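Local coordinates for Lmo2181 protein (Listeria monocytogenes serovar 1/2a, PDB 5JCV), which anchors surface proteins to the cell wall as a class B sortase, cleaving their C-terminal sorting signal and handing them on through a covalent thioester intermediate, at residues V15-I20 / S100-L105; D56-N61 / I125-P130; L64-I69 / K157-T162; A82-Y87 / M177-K182; A114-T119 / Q140-Q145. All coordinates share one frame; numbering follows the deposited sequence.

Contact 1 of 5, residues V15-I20 / S100-L105; sequences VGWLTI and SYESGL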
# COMPACT_ATOMS: atom_id res chain seq x y z
N VAL A 15 2.18 -1.64 6.17
CA VAL A 15 2.43 -0.36 5.49
C VAL A 15 3.75 -0.42 4.68
O VAL A 15 4.22 0.59 4.13
CB VAL A 15 2.47 0.73 6.60
CG1 VAL A 15 3.47 1.86 6.35
CG2 VAL A 15 1.06 1.27 6.84
N GLY A 16 4.35 -1.61 4.61
CA GLY A 16 5.65 -1.74 3.99
C GLY A 16 6.36 -3.05 4.28
O GLY A 16 5.78 -3.98 4.85
N TRP A 17 7.63 -3.11 3.88
CA TRP A 17 8.47 -4.30 4.03
C TRP A 17 9.92 -3.84 4.24
O TRP A 17 10.33 -2.80 3.71
CB TRP A 17 8.40 -5.25 2.82
CG TRP A 17 8.87 -6.58 3.21
CD1 TRP A 17 10.15 -7.00 3.25
CD2 TRP A 17 8.08 -7.67 3.68
NE1 TRP A 17 10.21 -8.29 3.69
CE2 TRP A 17 8.94 -8.71 3.99
CE3 TRP A 17 6.70 -7.86 3.86
CZ2 TRP A 17 8.49 -9.94 4.47
CZ3 TRP A 17 6.25 -9.07 4.35
CH2 TRP A 17 7.14 -10.10 4.65
N LEU A 18 10.67 -4.62 5.02
CA LEU A 18 12.08 -4.29 5.29
C LEU A 18 12.95 -5.54 5.11
O LEU A 18 12.62 -6.64 5.59
CB LEU A 18 12.20 -3.79 6.76
CG LEU A 18 13.61 -3.39 7.20
CD1 LEU A 18 14.15 -2.21 6.41
CD2 LEU A 18 13.66 -3.03 8.67
N THR A 19 14.08 -5.41 4.46
CA THR A 19 14.94 -6.56 4.28
C THR A 19 16.38 -6.11 4.41
O THR A 19 16.79 -5.13 3.76
CB THR A 19 14.77 -7.26 2.88
OG1 THR A 19 13.48 -7.87 2.82
CG2 THR A 19 15.79 -8.36 2.69
N ILE A 20 17.14 -6.83 5.23
CA ILE A 20 18.58 -6.62 5.23
C ILE A 20 19.22 -8.00 5.00
O ILE A 20 18.99 -8.95 5.75
CB ILE A 20 19.09 -6.00 6.54
CG1 ILE A 20 18.35 -4.71 6.87
CG2 ILE A 20 20.61 -5.78 6.46
CD1 ILE A 20 18.78 -4.15 8.20
N SER A 100 17.05 -2.58 1.87
CA SER A 100 15.84 -2.23 1.13
C SER A 100 14.64 -2.05 1.99
O SER A 100 14.32 -2.88 2.84
CB SER A 100 15.53 -3.20 -0.03
OG SER A 100 15.78 -4.53 0.30
N TYR A 101 13.97 -0.94 1.72
CA TYR A 101 12.82 -0.51 2.45
C TYR A 101 11.71 -0.34 1.43
O TYR A 101 11.86 0.43 0.49
CB TYR A 101 13.13 0.85 3.12
CG TYR A 101 11.90 1.59 3.60
CD1 TYR A 101 11.05 1.02 4.57
CD2 TYR A 101 11.55 2.86 3.08
CE1 TYR A 101 9.91 1.69 5.00
CE2 TYR A 101 10.40 3.54 3.51
CZ TYR A 101 9.58 2.94 4.48
OH TYR A 101 8.42 3.53 4.92
N GLU A 102 10.63 -1.08 1.59
CA GLU A 102 9.41 -0.83 0.82
C GLU A 102 8.45 0.02 1.66
O GLU A 102 8.31 -0.19 2.87
CB GLU A 102 8.70 -2.13 0.42
CG GLU A 102 9.07 -2.69 -0.95
CD GLU A 102 10.17 -3.74 -0.90
OE1 GLU A 102 9.79 -4.93 -0.87
OE2 GLU A 102 11.38 -3.38 -0.88
N SER A 103 7.82 0.99 1.01
CA SER A 103 6.68 1.70 1.59
C SER A 103 5.38 1.08 1.00
O SER A 103 5.39 -0.03 0.41
CB SER A 103 6.77 3.18 1.25
OG SER A 103 6.80 3.30 -0.17
N GLY A 104 4.26 1.78 1.15
CA GLY A 104 3.01 1.34 0.55
C GLY A 104 3.02 1.46 -0.97
O GLY A 104 2.22 0.81 -1.63
N LEU A 105 3.93 2.29 -1.50
CA LEU A 105 3.98 2.63 -2.93
C LEU A 105 5.03 1.87 -3.65
O LEU A 105 4.81 1.40 -4.77
CB LEU A 105 4.36 4.10 -3.12
CG LEU A 105 3.50 5.15 -2.42
CD1 LEU A 105 4.21 6.50 -2.49
CD2 LEU A 105 2.11 5.22 -3.04
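Gly16 slides in almost fully stretched against Glu102, its CA resting 3.3 Å from Glu102 O, a fit eased by the lack of a side chain. With Val15 it forms a classic beta bulge: both residues face Ile29 on the neighbouring strand 26-30. The pairing joins strand 14-19 to strand 98-102 in antiparallel fashion and closes the sortase beta barrel, since these two strands stand first and last in the order of the sheet. Two hydrogen-bonded pairs hold it. Trp17 and Glu102 exchange bonds unevenly: Glu102 N reaches Trp17 O at 2.7 Å, while Trp17 N meets Glu102 O at 3.2 Å from well above the carbonyl plane, beside the bulge. Thr19 and Ser100 bond more evenly, with Thr19 N to Ser100 O at 3.0 Å. Between them, Leu18 and Tyr101 form a non-hydrogen-bonded pair facing the interior, where Ile29 touches both; Leu18 CD1 folds back to 3.6 Å from Ser100 O. The other face carries Trp17, Thr19, Ser100 and Glu102, and Gln8 of the second subunit packs on three of them, Trp17, Thr19 and Glu102. There Trp17 CG is anti to the backbone N (chi1 -161°), Trp17 CB sits 3.9 Å from Glu102 CB, and Trp17 NE1 shares Asp26 OD1 with Thr19 OG1, which lies in plane at the edge of the indole.

Contact 2 of 5, residues D56-N61 / I125-P130; sequences DYRNTN and IETEFP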
# COMPACT_ATOMS: atom_id res chain seq x y z
N ASP A 56 6.99 4.50 12.99
CA ASP A 56 6.61 5.51 13.95
C ASP A 56 5.31 6.14 13.51
O ASP A 56 5.19 6.53 12.37
CB ASP A 56 7.68 6.61 14.03
CG ASP A 56 7.50 7.52 15.22
OD1 ASP A 56 6.53 8.31 15.27
OD2 ASP A 56 8.33 7.46 16.15
N TYR A 57 4.37 6.29 14.43
CA TYR A 57 3.05 6.82 14.10
C TYR A 57 3.07 8.24 13.56
O TYR A 57 2.11 8.67 12.89
CB TYR A 57 2.15 6.81 15.34
CG TYR A 57 2.38 7.99 16.30
CD1 TYR A 57 1.69 9.23 16.16
CD2 TYR A 57 3.22 7.85 17.40
CE1 TYR A 57 1.88 10.26 17.08
CE2 TYR A 57 3.41 8.87 18.31
CZ TYR A 57 2.76 10.07 18.16
OH TYR A 57 3.02 11.05 19.11
N ARG A 58 4.12 8.99 13.86
CA ARG A 58 4.28 10.33 13.30
C ARG A 58 4.66 10.38 11.81
O ARG A 58 4.61 11.45 11.23
CB ARG A 58 5.33 11.11 14.10
CG ARG A 58 4.94 11.38 15.55
CD ARG A 58 6.13 11.94 16.33
NE ARG A 58 7.20 10.94 16.43
CZ ARG A 58 8.49 11.18 16.72
NH1 ARG A 58 8.93 12.40 16.95
NH2 ARG A 58 9.36 10.17 16.76
N ASN A 59 5.07 9.27 11.21
CA ASN A 59 5.56 9.29 9.82
C ASN A 59 4.49 8.78 8.91
O ASN A 59 4.24 7.57 8.84
CB ASN A 59 6.80 8.41 9.61
CG ASN A 59 7.96 8.80 10.50
OD1 ASN A 59 8.54 7.96 11.14
ND2 ASN A 59 8.31 10.07 10.52
N THR A 60 3.85 9.73 8.22
CA THR A 60 2.70 9.48 7.34
C THR A 60 2.84 10.11 5.96
O THR A 60 1.90 10.14 5.23
CB THR A 60 1.44 10.03 7.98
OG1 THR A 60 1.71 11.39 8.33
CG2 THR A 60 1.12 9.24 9.25
N ASN A 61 4.04 10.55 5.60
CA ASN A 61 4.34 11.13 4.32
C ASN A 61 5.78 10.89 3.89
O ASN A 61 6.68 11.67 4.20
CB ASN A 61 4.07 12.63 4.39
CG ASN A 61 4.29 13.34 3.06
OD1 ASN A 61 4.93 12.81 2.10
ND2 ASN A 61 3.75 14.55 2.99
N ILE A 125 15.42 10.88 17.51
CA ILE A 125 14.02 10.57 17.24
C ILE A 125 13.21 11.79 16.76
O ILE A 125 11.97 11.69 16.66
CB ILE A 125 13.30 9.95 18.44
CG1 ILE A 125 12.95 11.03 19.50
CG2 ILE A 125 14.11 8.82 19.00
CD1 ILE A 125 12.06 10.56 20.64
N GLU A 126 13.86 12.93 16.54
CA GLU A 126 13.18 14.09 15.99
C GLU A 126 12.65 13.80 14.60
O GLU A 126 13.37 13.25 13.73
CB GLU A 126 14.12 15.27 15.93
CG GLU A 126 13.43 16.57 15.61
CD GLU A 126 14.31 17.76 15.91
OE1 GLU A 126 15.15 17.63 16.83
OE2 GLU A 126 14.16 18.80 15.23
N THR A 127 11.36 14.10 14.40
CA THR A 127 10.74 14.04 13.08
C THR A 127 10.33 15.39 12.47
O THR A 127 9.98 15.44 11.30
CB THR A 127 9.52 13.09 13.07
OG1 THR A 127 8.56 13.51 14.05
CG2 THR A 127 9.98 11.68 13.38
N GLU A 128 10.41 16.47 13.24
CA GLU A 128 9.90 17.77 12.80
C GLU A 128 11.06 18.75 12.70
O GLU A 128 11.85 18.91 13.62
CB GLU A 128 8.83 18.27 13.78
CG GLU A 128 7.46 17.62 13.58
CD GLU A 128 6.69 17.41 14.89
OE1 GLU A 128 6.46 18.40 15.63
OE2 GLU A 128 6.30 16.24 15.18
N PHE A 129 11.18 19.38 11.53
CA PHE A 129 12.31 20.28 11.24
C PHE A 129 11.77 21.55 10.57
O PHE A 129 11.59 21.55 9.35
CB PHE A 129 13.31 19.56 10.33
CG PHE A 129 13.83 18.28 10.93
CD1 PHE A 129 14.85 18.31 11.88
CD2 PHE A 129 13.25 17.06 10.60
CE1 PHE A 129 15.30 17.14 12.47
CE2 PHE A 129 13.70 15.88 11.18
CZ PHE A 129 14.73 15.92 12.12
N PRO A 130 11.47 22.63 11.37
CA PRO A 130 10.87 23.86 10.82
C PRO A 130 11.49 24.24 9.49
O PRO A 130 10.78 24.32 8.48
CB PRO A 130 11.17 24.93 11.88
CG PRO A 130 11.33 24.16 13.16
CD PRO A 130 11.66 22.72 12.83
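Arg58 and Thr127 bring two loops together at a CA-CA distance of 7.5 Å; neither segment is helix or strand, and the first folds into a type I beta turn closed by Asn59 N on Asp56 O. Asp56 OD1 also takes the N-H of Arg58, making an Asx turn. The same carboxylate then grips the guanidinium side-on in a salt bridge: Arg58 NE meets Asp56 OD1 at 3.0 Å and Arg58 NH2 meets Asp56 OD2, also at 3.0 Å and almost straight at 176°, both from above the carboxylate plane. Bent at chi3 (-65°), which sets the place of NE, the arginine turns its far end to the other loop. Here NH1 and NH2 converge end-on upon Ile125 O, at 3.1 and 3.0 Å, both in the carbonyl plane. Thr127 CG2 lies 3.6 Å above the centre of the guanidinium and also touches Asn59 ND2 at 3.7 Å; Asn59 OD1 is taken up by Ile69 N of strand 67-72. The loop 125-130 precedes helix 132-145 of the sortase domain. Tyr71 OH holds Asp56 OD2 in turn. Bonds to Asp56 and to Ile125 O restrict the guanidinium's rotation, and its charge is probably balanced mainly by Asp56 while it pins one backbone carbonyl of the facing loop.

Contact 3 of 5, residues L64-I69 / K157-T162; sequences LDKNTI and KDRIIT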
# COMPACT_ATOMS: atom_id res chain seq x y z
N LEU A 64 7.81 13.99 2.16
CA LEU A 64 8.17 15.17 2.93
C LEU A 64 8.83 14.83 4.25
O LEU A 64 9.63 15.63 4.75
CB LEU A 64 6.93 16.08 3.15
CG LEU A 64 6.52 17.07 2.02
CD1 LEU A 64 6.25 16.35 0.72
CD2 LEU A 64 5.30 17.89 2.41
N ASP A 65 8.49 13.69 4.87
CA ASP A 65 9.12 13.31 6.17
C ASP A 65 10.60 13.26 5.98
O ASP A 65 11.10 12.47 5.13
CB ASP A 65 8.64 11.95 6.62
CG ASP A 65 7.22 11.96 7.08
OD1 ASP A 65 6.72 13.06 7.30
OD2 ASP A 65 6.58 10.89 7.17
N LYS A 66 11.32 14.10 6.72
CA LYS A 66 12.77 14.13 6.59
C LYS A 66 13.35 12.87 7.23
O LYS A 66 14.33 12.35 6.74
CB LYS A 66 13.39 15.42 7.18
CG LYS A 66 13.30 16.70 6.29
CD LYS A 66 14.18 16.65 5.00
CE LYS A 66 14.53 18.07 4.48
NZ LYS A 66 15.46 18.09 3.32
N ASN A 67 12.70 12.34 8.28
CA ASN A 67 13.23 11.21 9.07
C ASN A 67 12.11 10.25 9.45
O ASN A 67 11.30 10.54 10.31
CB ASN A 67 13.96 11.71 10.32
CG ASN A 67 14.55 10.56 11.21
OD1 ASN A 67 14.72 10.71 12.45
ND2 ASN A 67 14.83 9.43 10.61
N THR A 68 12.09 9.13 8.77
CA THR A 68 11.13 8.08 8.97
C THR A 68 11.79 7.02 9.88
O THR A 68 12.89 6.51 9.57
CB THR A 68 10.81 7.45 7.60
OG1 THR A 68 10.34 8.45 6.67
CG2 THR A 68 9.81 6.34 7.72
N ILE A 69 11.11 6.66 10.97
CA ILE A 69 11.68 5.76 11.97
C ILE A 69 10.90 4.45 12.04
O ILE A 69 9.66 4.43 12.12
CB ILE A 69 11.71 6.42 13.37
CG1 ILE A 69 12.52 7.73 13.33
CG2 ILE A 69 12.33 5.51 14.43
CD1 ILE A 69 12.06 8.71 14.38
N LYS A 157 19.14 18.63 2.33
CA LYS A 157 18.23 18.44 1.21
C LYS A 157 17.83 16.98 1.07
O LYS A 157 16.76 16.68 0.54
CB LYS A 157 18.89 18.95 -0.08
CG LYS A 157 19.32 20.42 -0.05
CD LYS A 157 19.67 20.92 -1.44
CE LYS A 157 20.88 21.85 -1.44
NZ LYS A 157 21.38 22.04 -2.84
N ASP A 158 18.64 16.05 1.58
CA ASP A 158 18.28 14.63 1.52
C ASP A 158 17.18 14.31 2.52
O ASP A 158 16.81 15.15 3.35
CB ASP A 158 19.48 13.75 1.83
CG ASP A 158 20.63 13.99 0.89
OD1 ASP A 158 20.39 14.06 -0.31
OD2 ASP A 158 21.78 14.13 1.36
N ARG A 159 16.68 13.09 2.43
CA ARG A 159 15.77 12.52 3.42
C ARG A 159 16.29 11.17 3.88
O ARG A 159 16.94 10.47 3.11
CB ARG A 159 14.40 12.30 2.82
CG ARG A 159 13.60 13.57 2.66
CD ARG A 159 12.21 13.19 2.13
NE ARG A 159 12.41 12.29 0.99
CZ ARG A 159 12.64 12.70 -0.26
NH1 ARG A 159 12.63 14.01 -0.55
NH2 ARG A 159 12.87 11.79 -1.22
N ILE A 160 15.97 10.78 5.11
CA ILE A 160 16.55 9.57 5.72
C ILE A 160 15.56 8.61 6.35
O ILE A 160 14.38 8.89 6.52
CB ILE A 160 17.60 9.90 6.78
CG1 ILE A 160 16.95 10.43 8.05
CG2 ILE A 160 18.62 10.89 6.25
CD1 ILE A 160 17.97 10.87 9.08
N ILE A 161 16.08 7.43 6.65
CA ILE A 161 15.33 6.42 7.36
C ILE A 161 16.20 5.93 8.51
O ILE A 161 17.42 5.80 8.37
CB ILE A 161 14.83 5.31 6.43
CG1 ILE A 161 14.36 4.09 7.22
CG2 ILE A 161 15.90 4.91 5.47
CD1 ILE A 161 13.41 3.20 6.47
N THR A 162 15.56 5.74 9.68
CA THR A 162 16.23 5.36 10.91
C THR A 162 15.64 4.03 11.33
O THR A 162 14.40 3.88 11.45
CB THR A 162 15.96 6.39 12.04
OG1 THR A 162 16.37 7.69 11.63
CG2 THR A 162 16.72 6.04 13.29
O HOH W 1 12.13 10.03 5.51
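Segments 64-69 and 157-162 are joined as parallel neighbours in the sortase beta barrel, strand 67-72 beside strand 160-165, with Asn67 facing Ile160, Thr68 facing Ile161 and Ile69 facing Thr162. The axes lie 4.6 Å apart at 25°. Ile160 N bonds to Lys66 O at 2.8 Å, Thr68 N to Ile160 O, and Thr162 N to Thr68 O at 2.8 Å, so that Thr68 is bonded to both Ile160 and Thr162, the usual parallel pattern. CA-H...O contacts from Ile161 and Ile69 supplement it. On the face of Asn67 and Ile69, Ile69 and Thr162 lie side by side and point the same way, Ile69 CG1 3.9 Å from Thr162 CB, while Thr162 OG1 bonds Gln180 of the next strand and helix 132-145 packs over Asn67 and Ile160. Ahead of the strands the segments are held by side chains. Lys66, bent at chi2 (-69°), crosses Arg159 at about a right angle, CD to CG 3.9 Å, and its NZ bonds to Asp158 O at 3.2 Å and also to Gly156 O. A water lies in the crook, 2.7 Å from Ile160 O, and bonds Thr68 OG1. It gives Ile160 O a second donor besides Thr68 N and also donates to Asp65 O, while the lysine's positive charge is probably stabilised by the carbonyls of Asp158 and Gly156.

Contact 4 of 5, residues A82-Y87 / M177-K182; sequences ADLRKY and MVIQGK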
# COMPACT_ATOMS: atom_id res chain seq x y z
N ALA A 82 17.14 -7.62 16.63
CA ALA A 82 18.42 -8.00 17.26
C ALA A 82 19.60 -7.88 16.31
O ALA A 82 20.72 -7.57 16.74
CB ALA A 82 18.36 -9.41 17.86
N ASP A 83 19.38 -8.14 15.00
CA ASP A 83 20.52 -8.13 14.07
C ASP A 83 21.07 -6.74 13.72
O ASP A 83 22.13 -6.63 13.09
CB ASP A 83 20.22 -8.94 12.80
CG ASP A 83 20.43 -10.45 13.00
OD1 ASP A 83 21.00 -10.88 14.06
OD2 ASP A 83 19.99 -11.21 12.10
N LEU A 84 20.42 -5.67 14.17
CA LEU A 84 20.94 -4.30 13.93
C LEU A 84 22.37 -4.14 14.50
O LEU A 84 23.21 -3.40 13.95
CB LEU A 84 19.99 -3.21 14.53
CG LEU A 84 18.63 -2.97 13.85
CD1 LEU A 84 17.92 -1.69 14.30
CD2 LEU A 84 18.85 -2.92 12.36
N ARG A 85 22.65 -4.87 15.58
CA ARG A 85 23.96 -4.82 16.23
C ARG A 85 25.10 -5.34 15.34
O ARG A 85 26.29 -5.08 15.60
CB ARG A 85 23.91 -5.62 17.54
CG ARG A 85 23.83 -7.12 17.25
CD ARG A 85 23.84 -8.02 18.48
NE ARG A 85 23.73 -9.42 18.10
CZ ARG A 85 23.75 -10.44 18.97
NH1 ARG A 85 23.91 -10.23 20.28
NH2 ARG A 85 23.63 -11.69 18.51
N LYS A 86 24.78 -6.10 14.29
CA LYS A 86 25.84 -6.53 13.36
C LYS A 86 26.60 -5.34 12.73
O LYS A 86 27.79 -5.44 12.37
CB LYS A 86 25.28 -7.40 12.25
CG LYS A 86 24.72 -8.76 12.69
CD LYS A 86 24.10 -9.46 11.47
CE LYS A 86 23.66 -10.88 11.77
NZ LYS A 86 24.79 -11.85 11.65
N TYR A 87 25.92 -4.22 12.61
CA TYR A 87 26.54 -3.02 12.12
C TYR A 87 27.64 -2.42 13.02
O TYR A 87 28.28 -1.49 12.58
CB TYR A 87 25.45 -1.96 11.73
CG TYR A 87 24.80 -2.29 10.41
CD1 TYR A 87 25.47 -2.06 9.25
CD2 TYR A 87 23.53 -2.85 10.33
CE1 TYR A 87 24.93 -2.37 8.01
CE2 TYR A 87 22.97 -3.18 9.09
CZ TYR A 87 23.69 -2.94 7.93
OH TYR A 87 23.20 -3.21 6.63
N MSE A 177 20.03 0.27 19.66
CA MSE A 177 20.90 0.24 18.51
C MSE A 177 20.20 1.03 17.41
O MSE A 177 19.00 0.94 17.24
CB MSE A 177 21.12 -1.23 18.17
CG MSE A 177 22.01 -1.38 16.98
SE MSE A 177 23.83 -0.92 17.57
CE MSE A 177 24.36 -0.24 15.84
N VAL A 178 20.96 1.84 16.69
CA VAL A 178 20.37 2.75 15.72
C VAL A 178 21.19 2.72 14.43
O VAL A 178 22.39 2.79 14.48
CB VAL A 178 20.34 4.20 16.22
CG1 VAL A 178 19.72 5.10 15.14
CG2 VAL A 178 19.54 4.30 17.50
N ILE A 179 20.50 2.62 13.31
CA ILE A 179 21.11 2.67 11.99
C ILE A 179 20.35 3.74 11.24
O ILE A 179 19.13 3.75 11.27
CB ILE A 179 20.88 1.34 11.25
CG1 ILE A 179 21.47 0.21 12.08
CG2 ILE A 179 21.47 1.32 9.87
CD1 ILE A 179 22.96 0.29 12.23
N GLN A 180 21.07 4.66 10.63
CA GLN A 180 20.45 5.65 9.80
C GLN A 180 21.01 5.70 8.35
O GLN A 180 22.22 5.58 8.12
CB GLN A 180 20.58 6.99 10.47
CG GLN A 180 19.94 7.00 11.83
CD GLN A 180 20.04 8.36 12.44
OE1 GLN A 180 21.14 8.78 12.78
NE2 GLN A 180 18.91 9.07 12.55
N GLY A 181 20.11 5.84 7.39
CA GLY A 181 20.50 5.76 6.02
C GLY A 181 19.81 6.80 5.17
O GLY A 181 18.73 7.27 5.51
N LYS A 182 20.45 7.15 4.05
CA LYS A 182 19.92 8.11 3.08
C LYS A 182 18.92 7.45 2.12
O LYS A 182 19.21 6.41 1.55
CB LYS A 182 21.09 8.68 2.27
CG LYS A 182 20.74 9.66 1.16
CD LYS A 182 21.92 9.89 0.24
CE LYS A 182 22.91 10.87 0.85
NZ LYS A 182 24.09 11.07 -0.04
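Lys86 N to Asp83 O, at 3.0 Å the shortest polar bond within these segments, winds the 3-10 turn that sets Leu84 and Tyr87 against Met177 and Ile179. The next bond of the turn runs from Tyr87 N to Leu84 O, and that carbonyl lies in plane at the edge of the Tyr87 ring. Packing across the contact is mainly apolar. Met177, modelled as selenomethionine, has CG anti to the backbone N (chi1 180°), and CG settles 3.7 Å from Leu84 CB; bends further out bring SE to 4.1 Å from Arg85 CA and CE to 3.9 Å from Leu84 O. Strand 176-182 lies between strands 160-165 and 107-118 of the sortase barrel, and the 3-10 turn, part of the connection from strand 67-72 to helix 90-95, packs on the sheet face that carries Met177 and Ile179. Gln180 points to the other side, where its amide bonds Thr162, Tyr138 and Tyr116. Ile179 meets two neighbours at once: CG1 lies 4.1 Å from Leu84 CD2, and CD1, placed by chi2 of -64°, presses to 3.4 Å from Tyr87 CB and also touches CG and CD2 of the ring. The tyrosine and isoleucine side chains cross at about a right angle. Further along, Leu163 touches Leu84, Phe92 meets the Tyr87 ring in a T-shaped stack, and Tyr87 OH bonds His96 O.

Contact 5 of 5, residues A114-T119 / Q140-Q145; sequences AVYETT and QKVKQQ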
# COMPACT_ATOMS: atom_id res chain seq x y z
N ALA A 114 25.18 6.40 9.17
CA ALA A 114 25.44 6.52 10.63
C ALA A 114 24.97 5.30 11.38
O ALA A 114 23.88 4.78 11.15
CB ALA A 114 24.76 7.75 11.22
N VAL A 115 25.78 4.88 12.32
CA VAL A 115 25.56 3.68 13.13
C VAL A 115 25.99 4.00 14.57
O VAL A 115 27.10 4.44 14.78
CB VAL A 115 26.41 2.54 12.57
CG1 VAL A 115 26.47 1.36 13.51
CG2 VAL A 115 25.95 2.14 11.18
N TYR A 116 25.13 3.79 15.57
CA TYR A 116 25.55 3.97 16.97
C TYR A 116 24.60 3.31 17.92
O TYR A 116 23.48 2.93 17.54
CB TYR A 116 25.67 5.47 17.33
CG TYR A 116 24.50 6.30 16.87
CD1 TYR A 116 23.41 6.49 17.70
CD2 TYR A 116 24.47 6.87 15.58
CE1 TYR A 116 22.32 7.26 17.27
CE2 TYR A 116 23.39 7.62 15.14
CZ TYR A 116 22.32 7.79 16.00
OH TYR A 116 21.26 8.52 15.61
N GLU A 117 25.05 3.16 19.16
CA GLU A 117 24.19 2.78 20.27
C GLU A 117 23.96 4.03 21.04
O GLU A 117 24.84 4.91 21.11
CB GLU A 117 24.89 1.83 21.23
CG GLU A 117 25.13 0.45 20.70
CD GLU A 117 26.00 -0.38 21.65
OE1 GLU A 117 27.25 -0.13 21.75
OE2 GLU A 117 25.41 -1.29 22.27
N THR A 118 22.82 4.06 21.71
CA THR A 118 22.55 5.17 22.60
C THR A 118 21.61 4.74 23.71
O THR A 118 20.61 4.03 23.45
CB THR A 118 21.86 6.29 21.82
OG1 THR A 118 21.61 7.40 22.70
CG2 THR A 118 20.55 5.77 21.21
N THR A 119 21.92 5.19 24.92
CA THR A 119 21.20 4.85 26.17
C THR A 119 20.25 6.00 26.66
O THR A 119 19.13 5.73 27.09
CB THR A 119 22.22 4.50 27.28
OG1 THR A 119 23.37 5.36 27.15
CG2 THR A 119 22.74 3.08 27.14
N GLN A 140 24.47 16.86 11.29
CA GLN A 140 25.74 17.12 11.94
C GLN A 140 25.82 16.36 13.27
O GLN A 140 26.80 15.68 13.55
CB GLN A 140 25.91 18.63 12.12
CG GLN A 140 26.94 19.08 13.16
CD GLN A 140 28.37 18.76 12.76
OE1 GLN A 140 28.65 18.37 11.62
NE2 GLN A 140 29.29 18.93 13.70
N LYS A 141 24.79 16.47 14.10
CA LYS A 141 24.81 15.81 15.40
C LYS A 141 24.92 14.29 15.26
O LYS A 141 25.77 13.68 15.91
CB LYS A 141 23.60 16.20 16.27
CG LYS A 141 23.60 17.67 16.68
CD LYS A 141 23.00 17.92 18.06
CE LYS A 141 22.92 19.42 18.36
NZ LYS A 141 22.42 19.76 19.74
N VAL A 142 24.08 13.67 14.41
CA VAL A 142 24.04 12.20 14.34
C VAL A 142 25.25 11.59 13.65
O VAL A 142 25.64 10.46 13.96
CB VAL A 142 22.75 11.61 13.72
CG1 VAL A 142 21.52 12.06 14.48
CG2 VAL A 142 22.64 11.92 12.24
N LYS A 143 25.86 12.34 12.73
CA LYS A 143 27.13 11.93 12.09
C LYS A 143 28.22 11.89 13.14
O LYS A 143 29.05 10.98 13.16
CB LYS A 143 27.55 12.89 10.97
CG LYS A 143 27.16 12.46 9.56
CD LYS A 143 26.75 13.65 8.72
CE LYS A 143 27.06 13.50 7.23
NZ LYS A 143 26.65 14.75 6.52
N GLN A 144 28.22 12.89 14.02
CA GLN A 144 29.17 12.91 15.11
C GLN A 144 28.94 11.78 16.11
O GLN A 144 29.89 11.21 16.61
CB GLN A 144 29.13 14.25 15.83
CG GLN A 144 30.49 14.63 16.39
CD GLN A 144 30.63 16.12 16.59
OE1 GLN A 144 29.66 16.80 16.94
NE2 GLN A 144 31.83 16.64 16.36
N GLN A 145 27.68 11.43 16.35
CA GLN A 145 27.36 10.27 17.20
C GLN A 145 27.80 8.91 16.59
O GLN A 145 27.98 7.92 17.31
CB GLN A 145 25.86 10.26 17.47
CG GLN A 145 25.47 9.78 18.85
CD GLN A 145 24.02 10.09 19.20
OE1 GLN A 145 23.35 10.91 18.54
NE2 GLN A 145 23.51 9.42 20.24
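Tyr116 and Gln145 make the tight half of this contact: the amide lies over one face of the ring, the two planes only 17° apart, with Gln145 CD 3.8 Å above the ring plane and offset toward the rim. Gln145 CB adds a CH-pi contact, 4.2 Å from the ring centroid and 12° off its normal. At the root of the tyrosine, CB lies 3.4 Å from Gln145 O; at its far end, Tyr116 OH touches Val142 CG1 at 3.7 Å and bonds to Gln180 OE1 on the adjoining strand. With Tyr116 CG between the backbone N and the carbonyl carbon (chi1 46°), the ring stands against Gln145. Helix 132-145 belongs to the long connection between strands 107-118 and 160-165, where class B sortases carry a helix packed on the barrel; here it crosses strand 107-118 at an axis distance of 7.5 Å. Beyond the stack the fit slackens. Gln145 NE2 comes within just 3.7 Å of Thr118 OG1, whose hydrogen bond goes to Asp121 O instead. Ala114 CB stops 4.0 Å from Val142 O, and the helix turns Gln140, Lys141 and Gln144 to solvent, as the strand does Glu117.

In the fold
All five contacts lie in the sortase domain, and contacts 1, 3, 4 and 5 reach one mixed sheet. Contact 1 joins its first and last strands; contact 3 pairs strands 67-72 and 160-165; contact 4 follows on the neighbouring strand 176-182, and contact 5 on strand 107-118 beside that. Contact 2 ties loops next to contact 3, centres about 8 Å apart, with Asn59 and Asp56 bonding Ile69. Contacts 4 and 5, centres about 11 Å apart, meet through Gln180, whereas the centres of contacts 1 and 5 stand about 23 Å apart across the chain's centre. Contacts 1 to 4 interlock along the chain; contact 5 comes after contact 1 has closed and nests within the loops closed by 3 and 4, binding distant sequence into one compact barrel.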